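Local coordinates for protein putative pyrroline carboxylate reductase (Streptococcus pyogenes, PDB 2AHR) that probably catalyses the NAD(P)H-dependent reduction of 1-pyrroline-5-carboxylate to L-proline, the last step of proline biosynthesis, and binds NADP in a Rossmann-fold domain, at residues A17-L22 and L46-A51; L29-S34 and E41-L46; L66-K69 and T75-K78; P107-M112 and Q134-R139; A178-G183 and I188-A193. All blocks are in the same frame, centred on the assembly; numbering follows the deposited sequence.

Interaction 1 of 5, residues A17-L22 and L46-A51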
# COMPACT_ATOMS: atom_id res chain seq x y z
N ALA E 17 -19.28 34.81 14.71
CA ALA E 17 -19.70 33.90 15.78
C ALA E 17 -19.53 34.47 17.20
O ALA E 17 -20.44 34.33 18.01
CB ALA E 17 -19.00 32.54 15.65
N ILE E 18 -18.40 35.11 17.52
CA ILE E 18 -18.23 35.62 18.89
C ILE E 18 -19.02 36.91 19.21
O ILE E 18 -19.20 37.25 20.37
CB ILE E 18 -16.74 35.79 19.33
CG1 ILE E 18 -16.12 37.04 18.74
CG2 ILE E 18 -15.90 34.52 19.03
CD1 ILE E 18 -14.98 37.54 19.56
N ILE E 19 -19.48 37.62 18.17
CA ILE E 19 -20.29 38.83 18.35
C ILE E 19 -21.56 38.53 19.14
O ILE E 19 -21.85 39.21 20.12
CB ILE E 19 -20.66 39.51 17.00
CG1 ILE E 19 -19.42 40.11 16.32
CG2 ILE E 19 -21.70 40.60 17.20
CD1 ILE E 19 -18.58 40.97 17.21
N LYS E 20 -22.28 37.50 18.74
CA LYS E 20 -23.49 37.07 19.45
C LYS E 20 -23.28 36.99 20.97
O LYS E 20 -24.07 37.55 21.72
CB LYS E 20 -24.00 35.74 18.90
CG LYS E 20 -25.38 35.36 19.43
CD LYS E 20 -25.60 33.85 19.42
CE LYS E 20 -26.82 33.49 20.25
NZ LYS E 20 -27.05 32.01 20.25
N GLY E 21 -22.22 36.32 21.42
CA GLY E 21 -21.87 36.25 22.84
C GLY E 21 -21.50 37.60 23.44
O GLY E 21 -21.84 37.88 24.59
N LEU E 22 -20.82 38.43 22.66
CA LEU E 22 -20.43 39.78 23.09
C LEU E 22 -21.62 40.75 23.21
O LEU E 22 -21.56 41.71 23.98
CB LEU E 22 -19.35 40.36 22.16
CG LEU E 22 -17.95 39.72 22.12
CD1 LEU E 22 -17.15 40.34 21.00
CD2 LEU E 22 -17.21 39.88 23.44
N LEU E 46 -25.28 42.70 10.97
CA LEU E 46 -25.12 42.43 12.41
C LEU E 46 -25.79 43.43 13.33
O LEU E 46 -25.81 43.24 14.54
CB LEU E 46 -23.63 42.33 12.77
CG LEU E 46 -22.82 41.10 12.34
CD1 LEU E 46 -21.38 41.25 12.80
CD2 LEU E 46 -23.41 39.81 12.89
N ALA E 47 -26.33 44.51 12.74
CA ALA E 47 -26.95 45.62 13.48
C ALA E 47 -26.01 46.29 14.49
O ALA E 47 -26.34 46.43 15.68
CB ALA E 47 -28.29 45.20 14.13
N LEU E 48 -24.84 46.71 14.01
CA LEU E 48 -23.82 47.31 14.86
C LEU E 48 -23.19 48.54 14.22
O LEU E 48 -23.23 48.69 13.00
CB LEU E 48 -22.71 46.29 15.18
CG LEU E 48 -23.01 45.13 16.12
CD1 LEU E 48 -21.87 44.11 16.02
CD2 LEU E 48 -23.19 45.58 17.57
N PRO E 49 -22.60 49.44 15.05
CA PRO E 49 -21.84 50.56 14.51
C PRO E 49 -20.63 50.08 13.71
O PRO E 49 -20.03 49.06 14.06
CB PRO E 49 -21.37 51.31 15.76
CG PRO E 49 -22.29 50.86 16.85
CD PRO E 49 -22.62 49.45 16.52
N TYR E 50 -20.29 50.81 12.65
CA TYR E 50 -19.06 50.54 11.90
C TYR E 50 -18.15 51.76 11.96
O TYR E 50 -18.62 52.88 12.19
CB TYR E 50 -19.35 50.16 10.43
CG TYR E 50 -19.94 51.29 9.61
CD1 TYR E 50 -21.32 51.48 9.53
CD2 TYR E 50 -19.12 52.18 8.91
CE1 TYR E 50 -21.87 52.52 8.78
CE2 TYR E 50 -19.65 53.22 8.15
CZ TYR E 50 -21.03 53.38 8.09
OH TYR E 50 -21.57 54.41 7.35
N ALA E 51 -16.85 51.54 11.75
CA ALA E 51 -15.87 52.62 11.73
C ALA E 51 -15.47 53.03 10.31
O ALA E 51 -15.53 52.23 9.37
CB ALA E 51 -14.63 52.24 12.54
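Ile19 meets Leu46 and Leu48 in a small, wholly apolar contact between helix 13-22 of the Rossmann domain and the chain that leaves helix 36-46. The evidence is two approaches from separate branches of one side chain. On the first branch, Ile19 CG1 lies 4.2 Å from Leu46 CD1, and the two side chains cross at about a right angle. On the second, Ile19 CG2 comes to 3.7 Å from Leu48 CD1, the side chains sliding past each other in opposite directions. The first torsion of Ile19 explains the split: with chi1 at -69°, CG1 stands beside the backbone N while CG2 lies anti to it, and each branch has its own leucine. Both leucines can serve one isoleucine because the chain turns between them. Ala47 takes positive phi (57°) in a Schellman motif that ends the helix, and Leu48 follows in an extended conformation. The carbonyl O of Leu46 takes a hydrogen bond from Lys23 NZ. Leu46 also touches Val11 of the predicted nucleotide-binding loop, and Leu48 rests on Leu29 of strand 28-32. With 110 Å² buried and only carbon atoms meeting, the contact implies dispersion and hydrophobic burial, with little directional constraint.

Interaction 2 of 5, residues L29-S34 and E41-L46. With NAP (NADP nicotinamide-adenine-dinucleotide phosphate), chain S.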
# COMPACT_ATOMS: atom_id res chain seq x y z
N LEU E 29 -20.03 47.78 21.21
CA LEU E 29 -19.28 47.15 20.13
C LEU E 29 -19.23 48.00 18.87
O LEU E 29 -20.20 48.67 18.53
CB LEU E 29 -19.84 45.75 19.82
CG LEU E 29 -20.18 44.85 21.03
CD1 LEU E 29 -20.94 43.61 20.59
CD2 LEU E 29 -18.93 44.49 21.85
N ILE E 30 -18.09 47.95 18.19
CA ILE E 30 -17.92 48.60 16.89
C ILE E 30 -16.99 47.76 16.00
O ILE E 30 -16.01 47.18 16.50
CB ILE E 30 -17.45 50.09 17.04
CG1 ILE E 30 -17.28 50.76 15.66
CG2 ILE E 30 -16.19 50.19 17.92
CD1 ILE E 30 -17.47 52.31 15.65
N ILE E 31 -17.31 47.68 14.71
CA ILE E 31 -16.58 46.81 13.79
C ILE E 31 -15.87 47.59 12.68
O ILE E 31 -16.08 48.80 12.53
CB ILE E 31 -17.49 45.69 13.20
CG1 ILE E 31 -18.68 46.25 12.43
CG2 ILE E 31 -17.97 44.77 14.31
CD1 ILE E 31 -18.41 46.51 10.97
N SER E 32 -15.02 46.89 11.93
CA SER E 32 -14.23 47.49 10.86
C SER E 32 -13.79 46.39 9.87
O SER E 32 -13.02 45.50 10.22
CB SER E 32 -13.03 48.22 11.46
OG SER E 32 -12.39 49.03 10.51
N GLY E 33 -14.28 46.47 8.63
CA GLY E 33 -14.08 45.41 7.64
C GLY E 33 -12.89 45.57 6.72
O GLY E 33 -11.97 46.31 7.04
N SER E 34 -12.90 44.87 5.59
CA SER E 34 -11.80 44.89 4.61
C SER E 34 -11.81 46.14 3.74
O SER E 34 -10.76 46.57 3.24
CB SER E 34 -11.81 43.63 3.73
OG SER E 34 -12.97 43.57 2.91
N GLU E 41 -21.78 47.13 5.02
CA GLU E 41 -22.50 45.94 4.61
C GLU E 41 -22.64 44.88 5.71
O GLU E 41 -23.71 44.27 5.84
CB GLU E 41 -21.81 45.32 3.40
CG GLU E 41 -22.67 44.41 2.55
CD GLU E 41 -21.88 43.76 1.43
OE1 GLU E 41 -20.92 44.38 0.90
OE2 GLU E 41 -22.23 42.61 1.07
N ILE E 42 -21.59 44.65 6.50
CA ILE E 42 -21.68 43.68 7.59
C ILE E 42 -22.25 44.29 8.87
O ILE E 42 -22.90 43.60 9.65
CB ILE E 42 -20.35 42.87 7.85
CG1 ILE E 42 -19.41 43.59 8.81
CG2 ILE E 42 -19.65 42.50 6.54
CD1 ILE E 42 -19.57 43.14 10.24
N ALA E 43 -22.02 45.59 9.07
CA ALA E 43 -22.65 46.35 10.16
C ALA E 43 -24.17 46.36 9.96
O ALA E 43 -24.94 46.31 10.93
CB ALA E 43 -22.12 47.76 10.20
N GLU E 44 -24.58 46.43 8.70
CA GLU E 44 -25.96 46.21 8.29
C GLU E 44 -26.45 44.86 8.83
O GLU E 44 -27.41 44.81 9.60
CB GLU E 44 -26.05 46.23 6.75
CG GLU E 44 -27.43 45.98 6.16
CD GLU E 44 -28.15 47.26 5.80
OE1 GLU E 44 -29.27 47.18 5.25
OE2 GLU E 44 -27.59 48.36 6.06
N GLN E 45 -25.76 43.79 8.44
CA GLN E 45 -26.19 42.42 8.73
C GLN E 45 -26.18 42.08 10.22
O GLN E 45 -26.99 41.27 10.66
CB GLN E 45 -25.34 41.39 7.94
CG GLN E 45 -25.28 41.60 6.41
CD GLN E 45 -26.65 41.58 5.71
OE1 GLN E 45 -27.28 40.52 5.59
NE2 GLN E 45 -27.09 42.74 5.22
N LEU E 46 -25.28 42.70 10.97
CA LEU E 46 -25.12 42.43 12.41
C LEU E 46 -25.79 43.43 13.33
O LEU E 46 -25.81 43.24 14.54
CB LEU E 46 -23.63 42.33 12.77
CG LEU E 46 -22.82 41.10 12.34
CD1 LEU E 46 -21.38 41.25 12.80
CD2 LEU E 46 -23.41 39.81 12.89
PA NAP S . -12.47 34.40 7.11
O1A NAP S . -11.83 34.32 5.77
O2A NAP S . -13.83 33.78 7.08
O5B NAP S . -12.56 35.92 7.66
C5B NAP S . -11.53 36.87 7.45
C4B NAP S . -12.19 38.23 7.24
O4B NAP S . -11.26 39.29 7.30
C3B NAP S . -12.89 38.30 5.88
O3B NAP S . -14.26 38.55 6.10
C2B NAP S . -12.21 39.44 5.14
O2B NAP S . -13.10 40.33 4.47
C1B NAP S . -11.57 40.22 6.27
N9A NAP S . -10.42 41.03 5.79
C8A NAP S . -9.61 40.79 4.72
N7A NAP S . -8.70 41.80 4.62
C5A NAP S . -8.94 42.69 5.62
C6A NAP S . -8.33 43.89 5.97
N6A NAP S . -7.74 44.60 5.00
N1A NAP S . -8.80 44.59 7.06
C2A NAP S . -9.88 44.11 7.79
N3A NAP S . -10.49 42.93 7.43
C4A NAP S . -10.02 42.22 6.36
O3 NAP S . -11.50 33.73 8.21
PN NAP S . -12.02 33.09 9.61
O1N NAP S . -12.27 31.65 9.37
O2N NAP S . -13.09 33.92 10.23
O5D NAP S . -10.68 33.22 10.52
C5D NAP S . -10.31 34.43 11.12
C4D NAP S . -9.34 34.16 12.27
O4D NAP S . -9.89 33.28 13.23
C3D NAP S . -8.05 33.52 11.78
O3D NAP S . -6.97 34.25 12.33
C2D NAP S . -8.06 32.09 12.29
O2D NAP S . -6.73 31.67 12.62
C1D NAP S . -9.02 32.18 13.49
N1N NAP S . -9.86 30.99 13.78
C2N NAP S . -10.79 30.53 12.87
C3N NAP S . -11.59 29.42 13.18
C7N NAP S . -12.70 28.98 12.27
O7N NAP S . -13.48 27.90 12.70
N7N NAP S . -12.91 29.60 11.10
C4N NAP S . -11.43 28.78 14.41
C5N NAP S . -10.50 29.25 15.33
C6N NAP S . -9.72 30.36 14.99
P2B NAP S . -13.86 39.99 3.08
O1X NAP S . -14.52 41.27 2.59
O2X NAP S . -12.84 39.54 2.05
O3X NAP S . -14.90 38.91 3.28
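Ile31 of strand 28-32 packs against Ile42 and Ala43 of helix 36-46, and its CD1 is the focus of the tight part. That methyl is 3.6 Å from Ile42 CD1 and 4.0 Å from Ala43 CB, while Ile31 CG1 stands 3.9 Å from Ile42 CD1. The two isoleucines cross obliquely. In each, CG1 sits between the backbone N and the carbonyl carbon (chi1 60° in Ile31, 87° in Ile42), which swings both ethyl arms into the gap between strand and helix. Tyr50 touches Ala43 from the loop after the helix, and Val11 touches Ile42. The solvent side differs: Glu41, Glu44 and Gln45 are exposed on the helix, and Glu41 forms a salt bridge with Arg38. Past the end of the strand the apolar packing gives way to cofactor contacts. Ser34 OG donates a hydrogen bond of 2.8 Å to NAP O1X on the 2'-phosphate, and Ser34 CB lies 3.5 Å from NAP C4A of the adenine. Gly33 O approaches NAP C2A at 3.1 Å. A second strand running into a loop that reads the adenosine phosphate, with its following helix packed back on the strand, is the beta-alpha arrangement of an NADP-binding Rossmann fold.

Interaction 3 of 5, residues L66-K69 and T75-K78. With NAP (NADP nicotinamide-adenine-dinucleotide phosphate), chain S.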
# COMPACT_ATOMS: atom_id res chain seq x y z
N LEU E 66 -8.84 41.29 17.17
CA LEU E 66 -8.45 41.03 15.80
C LEU E 66 -9.10 39.77 15.21
O LEU E 66 -8.83 38.65 15.64
CB LEU E 66 -6.93 40.93 15.69
CG LEU E 66 -6.12 42.19 16.00
CD1 LEU E 66 -4.62 41.86 16.08
CD2 LEU E 66 -6.38 43.26 14.94
N GLY E 67 -9.93 39.97 14.18
CA GLY E 67 -10.56 38.86 13.46
C GLY E 67 -10.04 38.56 12.06
O GLY E 67 -10.61 37.74 11.34
N ILE E 68 -8.93 39.21 11.68
CA ILE E 68 -8.29 38.98 10.38
C ILE E 68 -7.52 37.66 10.38
O ILE E 68 -7.16 37.15 11.45
CB ILE E 68 -7.34 40.15 9.99
CG1 ILE E 68 -6.41 40.51 11.16
CG2 ILE E 68 -8.15 41.37 9.52
CD1 ILE E 68 -5.15 41.28 10.74
N LYS E 69 -7.26 37.11 9.19
CA LYS E 69 -6.46 35.89 9.11
C LYS E 69 -4.96 36.15 9.34
O LYS E 69 -4.48 37.26 9.07
CB LYS E 69 -6.75 35.08 7.82
CG LYS E 69 -6.20 35.62 6.52
CD LYS E 69 -6.83 34.85 5.36
CE LYS E 69 -5.97 34.87 4.10
NZ LYS E 69 -5.94 36.20 3.42
N THR E 75 0.85 43.11 6.94
CA THR E 75 0.23 44.08 6.03
C THR E 75 -0.78 45.01 6.70
O THR E 75 -0.74 46.23 6.50
CB THR E 75 -0.44 43.34 4.85
OG1 THR E 75 0.57 42.68 4.08
CG2 THR E 75 -1.21 44.31 3.94
N VAL E 76 -1.69 44.45 7.50
CA VAL E 76 -2.80 45.23 8.05
C VAL E 76 -2.44 45.97 9.34
O VAL E 76 -2.96 47.06 9.57
CB VAL E 76 -4.10 44.35 8.25
CG1 VAL E 76 -5.26 45.18 8.83
CG2 VAL E 76 -4.54 43.69 6.93
N LEU E 77 -1.55 45.41 10.16
CA LEU E 77 -1.31 45.98 11.51
C LEU E 77 -0.20 47.03 11.62
O LEU E 77 -0.31 47.97 12.41
CB LEU E 77 -1.06 44.87 12.54
CG LEU E 77 -2.11 43.76 12.67
CD1 LEU E 77 -1.69 42.77 13.73
CD2 LEU E 77 -3.50 44.33 12.96
N LYS E 78 0.86 46.86 10.83
CA LYS E 78 2.04 47.72 10.94
C LYS E 78 1.73 49.22 10.73
O LYS E 78 2.14 50.04 11.56
CB LYS E 78 3.19 47.22 10.05
CG LYS E 78 3.89 45.98 10.60
CD LYS E 78 5.35 45.89 10.17
CE LYS E 78 6.00 44.67 10.84
NZ LYS E 78 7.47 44.50 10.57
PA NAP S . -12.47 34.40 7.11
O1A NAP S . -11.83 34.32 5.77
O2A NAP S . -13.83 33.78 7.08
O5B NAP S . -12.56 35.92 7.66
C5B NAP S . -11.53 36.87 7.45
C4B NAP S . -12.19 38.23 7.24
O4B NAP S . -11.26 39.29 7.30
C3B NAP S . -12.89 38.30 5.88
O3B NAP S . -14.26 38.55 6.10
C2B NAP S . -12.21 39.44 5.14
O2B NAP S . -13.10 40.33 4.47
C1B NAP S . -11.57 40.22 6.27
N9A NAP S . -10.42 41.03 5.79
C8A NAP S . -9.61 40.79 4.72
N7A NAP S . -8.70 41.80 4.62
C5A NAP S . -8.94 42.69 5.62
C6A NAP S . -8.33 43.89 5.97
N6A NAP S . -7.74 44.60 5.00
N1A NAP S . -8.80 44.59 7.06
C2A NAP S . -9.88 44.11 7.79
N3A NAP S . -10.49 42.93 7.43
C4A NAP S . -10.02 42.22 6.36
O3 NAP S . -11.50 33.73 8.21
PN NAP S . -12.02 33.09 9.61
O1N NAP S . -12.27 31.65 9.37
O2N NAP S . -13.09 33.92 10.23
O5D NAP S . -10.68 33.22 10.52
C5D NAP S . -10.31 34.43 11.12
C4D NAP S . -9.34 34.16 12.27
O4D NAP S . -9.89 33.28 13.23
C3D NAP S . -8.05 33.52 11.78
O3D NAP S . -6.97 34.25 12.33
C2D NAP S . -8.06 32.09 12.29
O2D NAP S . -6.73 31.67 12.62
C1D NAP S . -9.02 32.18 13.49
N1N NAP S . -9.86 30.99 13.78
C2N NAP S . -10.79 30.53 12.87
C3N NAP S . -11.59 29.42 13.18
C7N NAP S . -12.70 28.98 12.27
O7N NAP S . -13.48 27.90 12.70
N7N NAP S . -12.91 29.60 11.10
C4N NAP S . -11.43 28.78 14.41
C5N NAP S . -10.50 29.25 15.33
C6N NAP S . -9.72 30.36 14.99
P2B NAP S . -13.86 39.99 3.08
O1X NAP S . -14.52 41.27 2.59
O2X NAP S . -12.84 39.54 2.05
O3X NAP S . -14.90 38.91 3.28
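Leu77 of helix 73-77 pushes its two methyls toward the end of strand 63-66 and the loop after it, meeting Leu66 tip to tip. Leu77 CD2 is the main bump: it stands 3.7 Å from Leu66 CD2 and 4.1 Å from Ile68 CD1, lodging between the two side chains. Leu77 CD1 lies 3.9 Å from Leu66 CD1, so both branches of each leucine are engaged. Ile68 sends CD1 toward Val76, 4.1 Å from Val76 CB and tip to tip. Its chi1 of 48° aims this arm at the helix while CG2, anti to the carbonyl carbon, turns to the cofactor, 3.5 Å from NAP N3A. Val76 gives its CB to Ile68 and turns both methyls to the adenine, CG2 3.8 Å from NAP N6A. Leu98 touches both leucines, and Phe73 touches Leu66 and Ile68. The cofactor adds a polar bond: NAP O3D donates to Ile68 O at 3.0 Å. The chemistry implies apolar branches for the adenine and a backbone carbonyl for the nicotinamide-side ribose hydroxyl.

Interaction 4 of 5, residues P107-M112 and Q134-R139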
# COMPACT_ATOMS: atom_id res chain seq x y z
N PRO E 107 -0.41 45.60 26.53
CA PRO E 107 -0.86 44.30 27.01
C PRO E 107 -1.51 43.56 25.85
O PRO E 107 -2.37 44.11 25.18
CB PRO E 107 -1.90 44.65 28.10
CG PRO E 107 -1.57 46.11 28.48
CD PRO E 107 -1.14 46.71 27.18
N LEU E 108 -1.06 42.33 25.58
CA LEU E 108 -1.59 41.56 24.46
C LEU E 108 -2.06 40.19 24.92
O LEU E 108 -1.41 39.53 25.76
CB LEU E 108 -0.56 41.41 23.33
CG LEU E 108 0.10 42.67 22.73
CD1 LEU E 108 1.36 42.28 21.99
CD2 LEU E 108 -0.85 43.46 21.83
N LEU E 109 -3.19 39.78 24.36
CA LEU E 109 -3.79 38.49 24.70
C LEU E 109 -4.06 37.67 23.48
O LEU E 109 -4.37 38.20 22.41
CB LEU E 109 -5.08 38.67 25.51
CG LEU E 109 -4.90 39.38 26.85
CD1 LEU E 109 -5.32 40.85 26.72
CD2 LEU E 109 -5.67 38.68 27.96
N ARG E 110 -3.94 36.35 23.65
CA ARG E 110 -4.37 35.41 22.62
C ARG E 110 -5.53 34.54 23.09
O ARG E 110 -5.52 34.02 24.22
CB ARG E 110 -3.21 34.49 22.20
CG ARG E 110 -2.22 35.08 21.23
CD ARG E 110 -1.17 34.03 20.84
NE ARG E 110 -1.68 33.06 19.85
CZ ARG E 110 -1.00 31.99 19.45
NH1 ARG E 110 0.20 31.72 19.95
NH2 ARG E 110 -1.53 31.18 18.54
N ILE E 111 -6.51 34.37 22.20
CA ILE E 111 -7.56 33.38 22.36
C ILE E 111 -7.58 32.36 21.21
O ILE E 111 -7.15 32.66 20.06
CB ILE E 111 -8.97 34.03 22.54
CG1 ILE E 111 -9.38 34.81 21.28
CG2 ILE E 111 -9.02 34.89 23.82
CD1 ILE E 111 -10.87 35.30 21.28
N MSE E 112 -8.03 31.15 21.52
CA MSE E 112 -8.26 30.14 20.49
C MSE E 112 -9.66 29.59 20.67
O MSE E 112 -9.85 28.68 21.46
CB MSE E 112 -7.21 29.02 20.49
CG MSE E 112 -7.32 28.01 19.29
SE MSE E 112 -7.80 28.74 17.67
CE MSE E 112 -6.33 29.73 17.46
N GLN E 134 -3.65 40.65 36.31
CA GLN E 134 -4.70 39.75 36.82
C GLN E 134 -6.09 40.25 36.48
O GLN E 134 -6.94 39.47 36.06
CB GLN E 134 -4.63 39.62 38.34
CG GLN E 134 -3.27 39.24 38.91
CD GLN E 134 -2.97 37.76 38.79
OE1 GLN E 134 -2.87 37.22 37.69
NE2 GLN E 134 -2.81 37.10 39.94
N GLU E 135 -6.31 41.55 36.67
CA GLU E 135 -7.63 42.14 36.49
C GLU E 135 -8.03 42.15 35.02
O GLU E 135 -9.17 41.86 34.69
CB GLU E 135 -7.66 43.55 37.09
CG GLU E 135 -7.35 43.59 38.58
CD GLU E 135 -7.80 44.87 39.26
OE1 GLU E 135 -7.45 45.96 38.77
OE2 GLU E 135 -8.50 44.77 40.29
N LEU E 136 -7.07 42.48 34.16
CA LEU E 136 -7.31 42.51 32.72
C LEU E 136 -7.58 41.10 32.17
O LEU E 136 -8.47 40.94 31.34
CB LEU E 136 -6.15 43.16 31.96
CG LEU E 136 -6.30 43.24 30.43
CD1 LEU E 136 -7.56 43.97 30.02
CD2 LEU E 136 -5.08 43.85 29.75
N GLN E 137 -6.83 40.11 32.64
CA GLN E 137 -7.04 38.73 32.20
C GLN E 137 -8.44 38.26 32.60
O GLN E 137 -9.15 37.63 31.80
CB GLN E 137 -5.94 37.79 32.73
CG GLN E 137 -6.08 36.33 32.26
CD GLN E 137 -4.80 35.72 31.72
OE1 GLN E 137 -3.86 36.42 31.37
NE2 GLN E 137 -4.77 34.39 31.64
N ALA E 138 -8.84 38.61 33.82
CA ALA E 138 -10.17 38.30 34.36
C ALA E 138 -11.30 38.99 33.58
O ALA E 138 -12.35 38.39 33.34
CB ALA E 138 -10.24 38.67 35.84
N ARG E 139 -11.06 40.23 33.17
CA ARG E 139 -12.02 40.96 32.33
C ARG E 139 -12.18 40.30 30.95
O ARG E 139 -13.30 40.21 30.43
CB ARG E 139 -11.62 42.42 32.17
CG ARG E 139 -12.36 43.37 33.12
CD ARG E 139 -11.55 44.61 33.46
NE ARG E 139 -11.09 45.36 32.29
CZ ARG E 139 -9.92 46.00 32.22
NH1 ARG E 139 -9.06 45.97 33.24
NH2 ARG E 139 -9.59 46.66 31.11
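Pro107, just ahead of strand 108-112, makes the closest approach to helix 134-145: its CB lies 3.7 Å from Leu136 CD2. Leu136 carries CG anti to its own backbone N (chi1 -180°), and CD2 is the branch that faces the strand. Leu108, next in sequence, points away from this helix and packs instead on Leu95, Ala99 and Val102 of helix 95-102, so alternate residues serve opposite faces of the sheet. Leu109 turns back. Its CD1 is 4.3 Å from Leu136 CD2, and its CD2 lies 4.5 Å from Gln137 CA and equally far from Gln137 OE1, a looser approach. The sheet is the Rossmann sheet extended beyond its parallel strands: strand 108-112 runs parallel to 86-88 on one flank and antiparallel to 122-128 on the other, and helix 134-145 covers one face. Val132 fills in beside Pro107, Leu109 and Gln137. On the helix itself, Leu136 CD1 sits 3.5 Å above the plane of the Arg139 guanidinium, offset toward its rim, while CD2 is occupied with the strand. Farther along, Arg110 forms a salt bridge with Glu155, and Met112, a selenomethionine, touches the bound NADP and Phe158.

Interaction 5 of 5, residues A178-G183 and I188-A193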
# COMPACT_ATOMS: atom_id res chain seq x y z
N ALA E 178 -19.38 10.78 7.64
CA ALA E 178 -18.97 9.44 7.20
C ALA E 178 -19.92 8.36 7.70
O ALA E 178 -20.30 7.49 6.95
CB ALA E 178 -17.52 9.14 7.66
N LEU E 179 -20.28 8.41 8.99
CA LEU E 179 -21.28 7.49 9.56
C LEU E 179 -22.63 7.61 8.84
O LEU E 179 -23.28 6.61 8.55
CB LEU E 179 -21.48 7.79 11.05
CG LEU E 179 -20.28 7.46 11.95
CD1 LEU E 179 -20.42 8.07 13.34
CD2 LEU E 179 -20.14 5.95 12.02
N ALA E 180 -23.06 8.84 8.60
CA ALA E 180 -24.33 9.09 7.93
C ALA E 180 -24.33 8.63 6.48
O ALA E 180 -25.29 8.01 6.03
CB ALA E 180 -24.70 10.56 8.03
N LYS E 181 -23.25 8.89 5.75
CA LYS E 181 -23.13 8.40 4.36
C LYS E 181 -23.16 6.85 4.34
O LYS E 181 -23.70 6.23 3.41
CB LYS E 181 -21.84 8.91 3.69
CG LYS E 181 -21.90 10.30 3.04
CD LYS E 181 -22.97 10.37 1.93
CE LYS E 181 -22.68 11.39 0.80
NZ LYS E 181 -21.95 12.63 1.26
N ALA E 182 -22.57 6.23 5.37
CA ALA E 182 -22.57 4.76 5.47
C ALA E 182 -24.01 4.23 5.73
O ALA E 182 -24.37 3.15 5.27
CB ALA E 182 -21.63 4.30 6.59
N GLY E 183 -24.79 5.00 6.49
CA GLY E 183 -26.21 4.73 6.64
C GLY E 183 -26.92 4.85 5.30
O GLY E 183 -27.77 4.02 4.99
N ILE E 188 -30.55 3.76 4.72
CA ILE E 188 -31.21 4.79 5.53
C ILE E 188 -31.05 6.19 4.96
O ILE E 188 -29.92 6.62 4.73
CB ILE E 188 -30.78 4.72 7.00
CG1 ILE E 188 -31.13 3.33 7.55
CG2 ILE E 188 -31.45 5.82 7.81
CD1 ILE E 188 -31.06 3.22 9.06
N PRO E 189 -32.17 6.90 4.72
CA PRO E 189 -32.12 8.26 4.17
C PRO E 189 -31.17 9.19 4.94
O PRO E 189 -31.05 9.09 6.18
CB PRO E 189 -33.58 8.74 4.30
CG PRO E 189 -34.39 7.49 4.20
CD PRO E 189 -33.57 6.44 4.92
N LYS E 190 -30.49 10.06 4.20
CA LYS E 190 -29.43 10.94 4.76
C LYS E 190 -29.86 11.70 6.03
O LYS E 190 -29.18 11.63 7.06
CB LYS E 190 -28.92 11.93 3.69
CG LYS E 190 -27.80 12.88 4.19
CD LYS E 190 -26.49 12.12 4.45
CE LYS E 190 -25.40 13.01 5.05
NZ LYS E 190 -25.05 14.18 4.17
N ALA E 191 -30.98 12.43 5.94
CA ALA E 191 -31.49 13.23 7.06
C ALA E 191 -31.72 12.37 8.30
O ALA E 191 -31.32 12.73 9.42
CB ALA E 191 -32.82 13.97 6.64
N LYS E 192 -32.35 11.22 8.10
CA LYS E 192 -32.61 10.28 9.17
C LYS E 192 -31.30 9.72 9.74
O LYS E 192 -31.14 9.63 10.97
CB LYS E 192 -33.52 9.14 8.66
CG LYS E 192 -33.98 8.15 9.73
CD LYS E 192 -34.67 8.84 10.95
CE LYS E 192 -35.91 9.67 10.53
NZ LYS E 192 -36.69 10.26 11.69
N ALA E 193 -30.36 9.35 8.87
CA ALA E 193 -29.07 8.80 9.32
C ALA E 193 -28.33 9.85 10.14
O ALA E 193 -27.77 9.54 11.19
CB ALA E 193 -28.22 8.33 8.13
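The turn between helix 158-185 and helix 190-210 of the dimerisation domain is closed here by small residues and one backbone bond. Ala180 and Ala193 bring their CA atoms to 4.9 Å. Ala193 CB lies 3.6 Å from Ala180 O and 4.2 Å from Ala180 CB, while Gly183, with no side chain, lets Ala193 CB come to 4.4 Å from its CA. Across the turn Ile188 N donates to Gly183 O at 2.8 Å with an N-H...O angle of 159°; the donor stands 37° above the carbonyl plane. Lys190, bent at chi2 (69°) and chi4, folds back over Ala180, with CE 3.9 Å from Ala180 CB. Its NZ comes within 4.5 Å of Lys181 NZ, but Glu177 forms a salt bridge with each of these amines. The shared Glu177 carboxylate, with Asp220 of the third subunit paired to Lys190, would probably offset the ammonium repulsion, and the chemistry implies that close alanine-glycine packing and charge pairing together hold the turn at a subunit interface.

Overall arrangement
From the N terminus, interaction 1 closes the loop from helix 13-22 to the chain after helix 36-46. Interaction 2 is nested inside it, joining strand 28-32 to helix 36-46; the two share Leu46, and their centres are 7 Å apart. Interaction 3 follows in series, closing a short loop from strand 63-66 to helix 73-77; like interaction 2 it touches NADP, though the pair's nearest atoms are about 6 Å apart. Interaction 4 then ties strand 108-112 to helix 134-145 on the same sheet that interaction 2 reaches. Interaction 5 lies remote, its centre 36 to 43 Å from the others, closing the short turn between helices 158-185 and 190-210. None of the loops cross.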